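Local coordinates for MgGH51 (Meripilus giganteus, PDB 6ZPV), which probably hydrolyses terminal alpha-L-arabinofuranosyl residues from arabinose-containing polysaccharides, as a fungal GH51 alpha-L-arabinofuranosidase, at residues A[131-145]-A[163-177]. Numbering follows the deposited sequence.
Sequences TVGLQTNAGRVLAQN and LHPTASAPDVSNSFF. With NAG (2-acetamido-2-deoxy-beta-D-glucopyranose), chain E.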
loop_
_atom_site.group_PDB
_atom_site.type_symbol
_atom_site.label_atom_id
_atom_site.label_comp_id
_atom_site.label_asym_id
_atom_site.label_seq_id
_atom_site.Cartn_x
_atom_site.Cartn_y
_atom_site.Cartn_z
ATOM N N THR A 131 27.618 21.391 -3.652
ATOM C CA THR A 131 27.181 21.017 -2.315
ATOM C C THR A 131 25.744 20.502 -2.403
ATOM O O THR A 131 24.892 21.101 -3.035
ATOM C CB THR A 131 27.273 22.198 -1.357
ATOM O OG1 THR A 131 28.650 22.632 -1.325
ATOM C CG2 THR A 131 26.890 21.833 0.065
ATOM N N VAL A 132 25.473 19.394 -1.721
ATOM C CA VAL A 132 24.106 18.907 -1.518
ATOM C C VAL A 132 23.845 18.855 -0.007
ATOM O O VAL A 132 24.797 18.752 0.807
ATOM C CB VAL A 132 23.858 17.543 -2.171
ATOM C CG1 VAL A 132 24.229 17.574 -3.624
ATOM C CG2 VAL A 132 24.532 16.373 -1.465
ATOM N N GLY A 133 22.599 18.892 0.385
ATOM C CA GLY A 133 22.301 18.846 1.816
ATOM C C GLY A 133 20.863 18.939 2.141
ATOM O O GLY A 133 19.964 18.812 1.295
ATOM N N LEU A 134 20.626 19.058 3.460
ATOM C CA LEU A 134 19.305 19.273 4.036
ATOM C C LEU A 134 19.328 20.619 4.814
ATOM O O LEU A 134 20.313 20.864 5.507
ATOM C CB LEU A 134 18.943 18.110 4.963
ATOM C CG LEU A 134 18.587 16.833 4.228
ATOM C CD1 LEU A 134 18.781 15.614 5.153
ATOM C CD2 LEU A 134 17.146 16.892 3.734
ATOM N N GLN A 135 18.270 21.411 4.661
ATOM C CA GLN A 135 18.141 22.686 5.369
ATOM C C GLN A 135 16.744 22.762 5.958
ATOM O O GLN A 135 15.795 22.215 5.415
ATOM C CB GLN A 135 18.474 23.852 4.434
ATOM C CG GLN A 135 17.495 24.008 3.277
ATOM C CD GLN A 135 17.768 25.253 2.479
ATOM O OE1 GLN A 135 18.868 25.476 2.026
ATOM N NE2 GLN A 135 16.729 26.074 2.293
ATOM N N THR A 136 16.638 23.555 7.037
ATOM C CA THR A 136 15.310 24.016 7.404
ATOM C C THR A 136 14.683 24.851 6.284
ATOM O O THR A 136 15.460 25.463 5.487
ATOM C CB THR A 136 15.293 24.790 8.712
ATOM O OG1 THR A 136 15.972 26.038 8.485
ATOM C CG2 THR A 136 15.956 24.011 9.841
ATOM N N ASN A 137 13.343 24.948 6.231
ATOM C CA ASN A 137 12.730 25.758 5.166
ATOM C C ASN A 137 13.090 27.245 5.400
ATOM O O ASN A 137 12.979 27.971 4.435
ATOM C CB ASN A 137 11.238 25.478 5.004
ATOM C CG ASN A 137 11.036 24.174 4.269
ATOM O OD1 ASN A 137 11.993 23.547 3.805
ATOM N ND2 ASN A 137 9.823 23.717 4.191
ATOM N N ALA A 138 13.501 27.680 6.595
ATOM C CA ALA A 138 13.985 29.080 6.819
ATOM C C ALA A 138 15.386 29.348 6.237
ATOM O O ALA A 138 15.818 30.462 6.216
ATOM C CB ALA A 138 13.923 29.399 8.307
ATOM N N GLY A 139 16.101 28.278 5.864
ATOM C CA GLY A 139 17.388 28.318 5.165
ATOM C C GLY A 139 18.600 27.944 6.003
ATOM O O GLY A 139 19.723 28.266 5.587
ATOM N N ARG A 140 18.428 27.277 7.131
ATOM C CA ARG A 140 19.639 26.930 7.908
ATOM C C ARG A 140 20.005 25.471 7.683
ATOM O O ARG A 140 19.164 24.531 7.703
ATOM C CB ARG A 140 19.533 27.175 9.417
ATOM C CG ARG A 140 19.528 28.624 9.870
ATOM C CD ARG A 140 20.936 29.317 9.843
ATOM N NE ARG A 140 20.720 30.667 10.341
ATOM C CZ ARG A 140 20.540 30.983 11.637
ATOM N NH1 ARG A 140 20.148 32.201 11.941
ATOM N NH2 ARG A 140 20.886 30.176 12.643
ATOM N N VAL A 141 21.241 25.286 7.346
ATOM C CA VAL A 141 21.783 23.965 6.947
ATOM C C VAL A 141 21.816 23.038 8.154
ATOM O O VAL A 141 22.397 23.403 9.157
ATOM C CB VAL A 141 23.152 24.111 6.269
ATOM C CG1 VAL A 141 23.800 22.754 5.953
ATOM C CG2 VAL A 141 23.040 24.991 5.012
ATOM N N LEU A 142 21.244 21.855 7.930
ATOM C CA LEU A 142 21.267 20.786 8.941
ATOM C C LEU A 142 22.243 19.666 8.608
ATOM O O LEU A 142 22.632 18.895 9.487
ATOM C CB LEU A 142 19.878 20.183 9.032
ATOM C CG LEU A 142 18.819 21.157 9.493
ATOM C CD1 LEU A 142 17.482 20.490 9.204
ATOM C CD2 LEU A 142 18.969 21.551 10.927
ATOM N N ALA A 143 22.590 19.495 7.345
ATOM C CA ALA A 143 23.541 18.477 6.898
ATOM C C ALA A 143 24.016 18.898 5.511
ATOM O O ALA A 143 23.216 19.440 4.727
ATOM C CB ALA A 143 22.938 17.071 6.762
ATOM N N GLN A 144 25.279 18.636 5.177
ATOM C CA GLN A 144 25.781 18.925 3.851
ATOM C C GLN A 144 26.952 18.003 3.515
ATOM O O GLN A 144 27.617 17.416 4.418
ATOM C CB GLN A 144 26.185 20.394 3.703
ATOM C CG GLN A 144 27.398 20.852 4.489
ATOM C CD GLN A 144 27.653 22.291 4.051
ATOM O OE1 GLN A 144 26.820 23.164 4.097
ATOM N NE2 GLN A 144 28.785 22.505 3.428
ATOM N N ASN A 145 27.242 17.933 2.239
ATOM C CA ASN A 145 28.400 17.219 1.717
ATOM C C ASN A 145 28.708 17.818 0.345
ATOM O O ASN A 145 27.807 18.400 -0.279
ATOM C CB ASN A 145 28.139 15.711 1.636
ATOM C CG ASN A 145 29.354 14.832 1.590
ATOM O OD1 ASN A 145 30.478 15.308 1.330
ATOM N ND2 ASN A 145 29.117 13.528 1.782
ATOM N N LEU A 163 24.687 12.018 3.569
ATOM C CA LEU A 163 24.403 13.118 4.504
ATOM C C LEU A 163 24.229 12.565 5.920
ATOM O O LEU A 163 23.531 11.594 6.111
ATOM C CB LEU A 163 23.167 13.888 4.078
ATOM C CG LEU A 163 23.305 14.607 2.746
ATOM C CD1 LEU A 163 21.950 15.194 2.325
ATOM C CD2 LEU A 163 24.332 15.708 2.769
ATOM N N HIS A 164 24.764 13.339 6.858
ATOM C CA HIS A 164 24.744 13.101 8.313
ATOM C C HIS A 164 24.323 14.417 8.927
ATOM O O HIS A 164 25.107 15.363 8.971
ATOM C CB HIS A 164 26.125 12.677 8.807
ATOM C CG HIS A 164 26.633 11.483 8.077
ATOM N ND1 HIS A 164 26.169 10.213 8.365
ATOM C CD2 HIS A 164 27.484 11.356 7.028
ATOM C CE1 HIS A 164 26.758 9.346 7.562
ATOM N NE2 HIS A 164 27.553 10.021 6.718
ATOM N N PRO A 165 23.045 14.591 9.285
ATOM C CA PRO A 165 22.622 15.853 9.868
ATOM C C PRO A 165 23.352 16.181 11.166
ATOM O O PRO A 165 23.725 15.285 11.920
ATOM C CB PRO A 165 21.119 15.683 10.110
ATOM C CG PRO A 165 20.735 14.573 9.165
ATOM C CD PRO A 165 21.938 13.642 9.157
ATOM N N THR A 166 23.654 17.467 11.345
ATOM C CA THR A 166 24.275 17.940 12.602
ATOM C C THR A 166 23.238 17.835 13.739
ATOM O O THR A 166 23.658 17.628 14.866
ATOM C CB THR A 166 25.003 19.266 12.339
ATOM O OG1 THR A 166 24.280 20.051 11.416
ATOM C CG2 THR A 166 26.398 19.129 11.765
ATOM N N ALA A 167 21.921 17.852 13.500
ATOM C CA ALA A 167 20.947 17.816 14.621
ATOM C C ALA A 167 19.626 17.199 14.181
ATOM O O ALA A 167 19.333 17.639 13.037
ATOM C CB ALA A 167 20.724 19.246 15.017
ATOM N N SER A 168 18.810 16.413 14.975
ATOM C CA SER A 168 17.469 16.307 14.354
ATOM C C SER A 168 16.809 17.682 14.244
ATOM O O SER A 168 16.972 18.559 15.113
ATOM C CB SER A 168 16.665 15.392 15.172
ATOM O OG SER A 168 17.241 14.114 15.218
ATOM N N ALA A 169 15.992 17.879 13.202
ATOM C CA ALA A 169 15.158 19.081 13.091
ATOM C C ALA A 169 13.987 19.027 14.049
ATOM O O ALA A 169 13.546 17.942 14.459
ATOM C CB ALA A 169 14.642 19.214 11.682
ATOM N N PRO A 170 13.443 20.210 14.409
ATOM C CA PRO A 170 12.330 20.224 15.365
ATOM C C PRO A 170 11.003 19.779 14.752
ATOM O O PRO A 170 10.037 19.532 15.510
ATOM C CB PRO A 170 12.242 21.694 15.804
ATOM C CG PRO A 170 12.864 22.447 14.605
ATOM C CD PRO A 170 13.975 21.540 14.094
ATOM N N ASP A 171 10.893 19.816 13.417
ATOM C CA ASP A 171 9.659 19.467 12.695
ATOM C C ASP A 171 10.072 18.977 11.312
ATOM O O ASP A 171 11.268 18.819 11.062
ATOM C CB ASP A 171 8.658 20.629 12.741
ATOM C CG ASP A 171 9.231 21.877 12.117
ATOM O OD1 ASP A 171 9.922 21.758 11.076
ATOM O OD2 ASP A 171 8.945 22.971 12.603
ATOM N N VAL A 172 9.118 18.732 10.443
ATOM C CA VAL A 172 9.405 18.219 9.077
ATOM C C VAL A 172 9.474 19.338 8.036
ATOM O O VAL A 172 9.604 19.001 6.846
ATOM C CB VAL A 172 8.434 17.116 8.644
ATOM C CG1 VAL A 172 8.486 15.941 9.613
ATOM C CG2 VAL A 172 6.989 17.602 8.517
ATOM N N SER A 173 9.513 20.616 8.431
ATOM C CA SER A 173 9.525 21.730 7.465
ATOM C C SER A 173 10.969 21.984 7.014
ATOM O O SER A 173 11.536 23.033 7.331
ATOM C CB SER A 173 8.833 22.934 8.066
ATOM O OG SER A 173 7.433 22.689 8.268
ATOM N N ASN A 174 11.518 21.010 6.306
ATOM C CA ASN A 174 12.899 20.985 5.810
ATOM C C ASN A 174 12.888 20.612 4.313
ATOM O O ASN A 174 11.934 19.985 3.850
ATOM C CB ASN A 174 13.719 19.953 6.576
ATOM C CG ASN A 174 13.487 20.056 8.059
ATOM O OD1 ASN A 174 13.816 21.118 8.635
ATOM N ND2 ASN A 174 12.906 19.029 8.685
ATOM N N SER A 175 13.973 20.962 3.634
ATOM C CA SER A 175 14.139 20.708 2.198
ATOM C C SER A 175 15.532 20.157 1.888
ATOM O O SER A 175 16.513 20.445 2.610
ATOM C CB SER A 175 13.911 21.952 1.411
ATOM O OG SER A 175 12.564 22.383 1.442
ATOM N N PHE A 176 15.588 19.360 0.833
ATOM C CA PHE A 176 16.851 19.010 0.194
ATOM C C PHE A 176 17.347 20.211 -0.608
ATOM O O PHE A 176 16.523 20.951 -1.172
ATOM C CB PHE A 176 16.604 17.842 -0.733
ATOM C CG PHE A 176 17.774 17.410 -1.580
ATOM C CD1 PHE A 176 18.878 16.791 -0.985
ATOM C CD2 PHE A 176 17.777 17.582 -2.944
ATOM C CE1 PHE A 176 19.972 16.384 -1.719
ATOM C CE2 PHE A 176 18.873 17.117 -3.708
ATOM C CZ PHE A 176 19.959 16.554 -3.105
ATOM N N PHE A 177 18.655 20.408 -0.688
ATOM C CA PHE A 177 19.210 21.502 -1.493
ATOM C C PHE A 177 20.420 21.018 -2.285
ATOM O O PHE A 177 21.140 20.067 -1.895
ATOM C CB PHE A 177 19.606 22.713 -0.638
ATOM C CG PHE A 177 20.806 22.572 0.255
ATOM C CD1 PHE A 177 22.088 22.725 -0.243
ATOM C CD2 PHE A 177 20.647 22.304 1.603
ATOM C CE1 PHE A 177 23.176 22.620 0.623
ATOM C CE2 PHE A 177 21.732 22.229 2.453
ATOM C CZ PHE A 177 23.037 22.401 1.946
HETATM C C1 NAG E . 30.146 12.533 1.756
HETATM C C2 NAG E . 30.405 11.997 3.168
HETATM C C3 NAG E . 31.403 10.818 3.107
HETATM C C4 NAG E . 30.941 9.790 2.082
HETATM C C5 NAG E . 30.693 10.460 0.723
HETATM C C6 NAG E . 30.210 9.509 -0.342
HETATM C C7 NAG E . 30.080 13.691 4.886
HETATM C C8 NAG E . 30.742 14.865 5.604
HETATM N N2 NAG E . 30.899 13.003 4.035
HETATM O O3 NAG E . 31.458 10.248 4.394
HETATM O O4 NAG E . 31.984 8.781 1.914
HETATM O O5 NAG E . 29.733 11.497 0.925
HETATM O O6 NAG E . 29.011 8.929 0.143
HETATM O O7 NAG E . 28.868 13.445 5.023
HETATM O O HOH W 1 9.487 20.945 2.972
HETATM O O HOH W 2 26.941 15.073 6.035
HETATM O O HOH W 3 26.426 17.411 7.503
#
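Ser-175 OG donates to Asn-137 OD1 at 2.7 Å, approaching 31° out of the amide's carbonyl plane. The other end of that amide is fixed too: Asn-137 ND2 gives a hydrogen to a water 3.0 Å away, which in turn donates to the Asn-174 carbonyl. Thus both polar atoms of this turn side chain are tied to strand 174-177. Beside it the backbones pair antiparallel. Gln-135 and Ser-175 form a hydrogen-bonded pair, with Ser-175 N to Gln-135 O at 2.8 Å, and Gly-133 with Phe-177 forms the next.

The Phe-177 ring turns back across its own pair. With CG between the backbone N and the carbonyl carbon (chi1 71°), the ring lies over Gly-133, whose CA sits 3.7 Å from the centroid and 21° off the ring normal, a CH-pi contact. Val-141 CG2 meets Phe-177 CE2 at 4.0 Å, the two side chains at about a right angle, and Arg-93 adds a cation-pi interaction. With the ring gone, as in an alanine at this position, Gly-133 CA would probably lose its CH-pi partner, and Val-141 and Arg-93 the aromatic surface they meet. From the opposite side, Leu-163 CD1 meets Gly-133 CA at 3.7 Å, while its CD2 branch reaches Val-132 and Asn-145, the residue N-linked to the glycan.

Leu-134 and Phe-176, a non-hydrogen-bonded pair, point to the face away from Gln-135, Ser-175 and Phe-177, where Leu-197 of strand 189-198 meets both. Leu-142 N, at 2.8 Å, and Ala-143 N both donate to Leu-134 O from the same face of its plane, marking a classic beta bulge at the edge of one of the two five-stranded antiparallel sheets of a beta-sandwich.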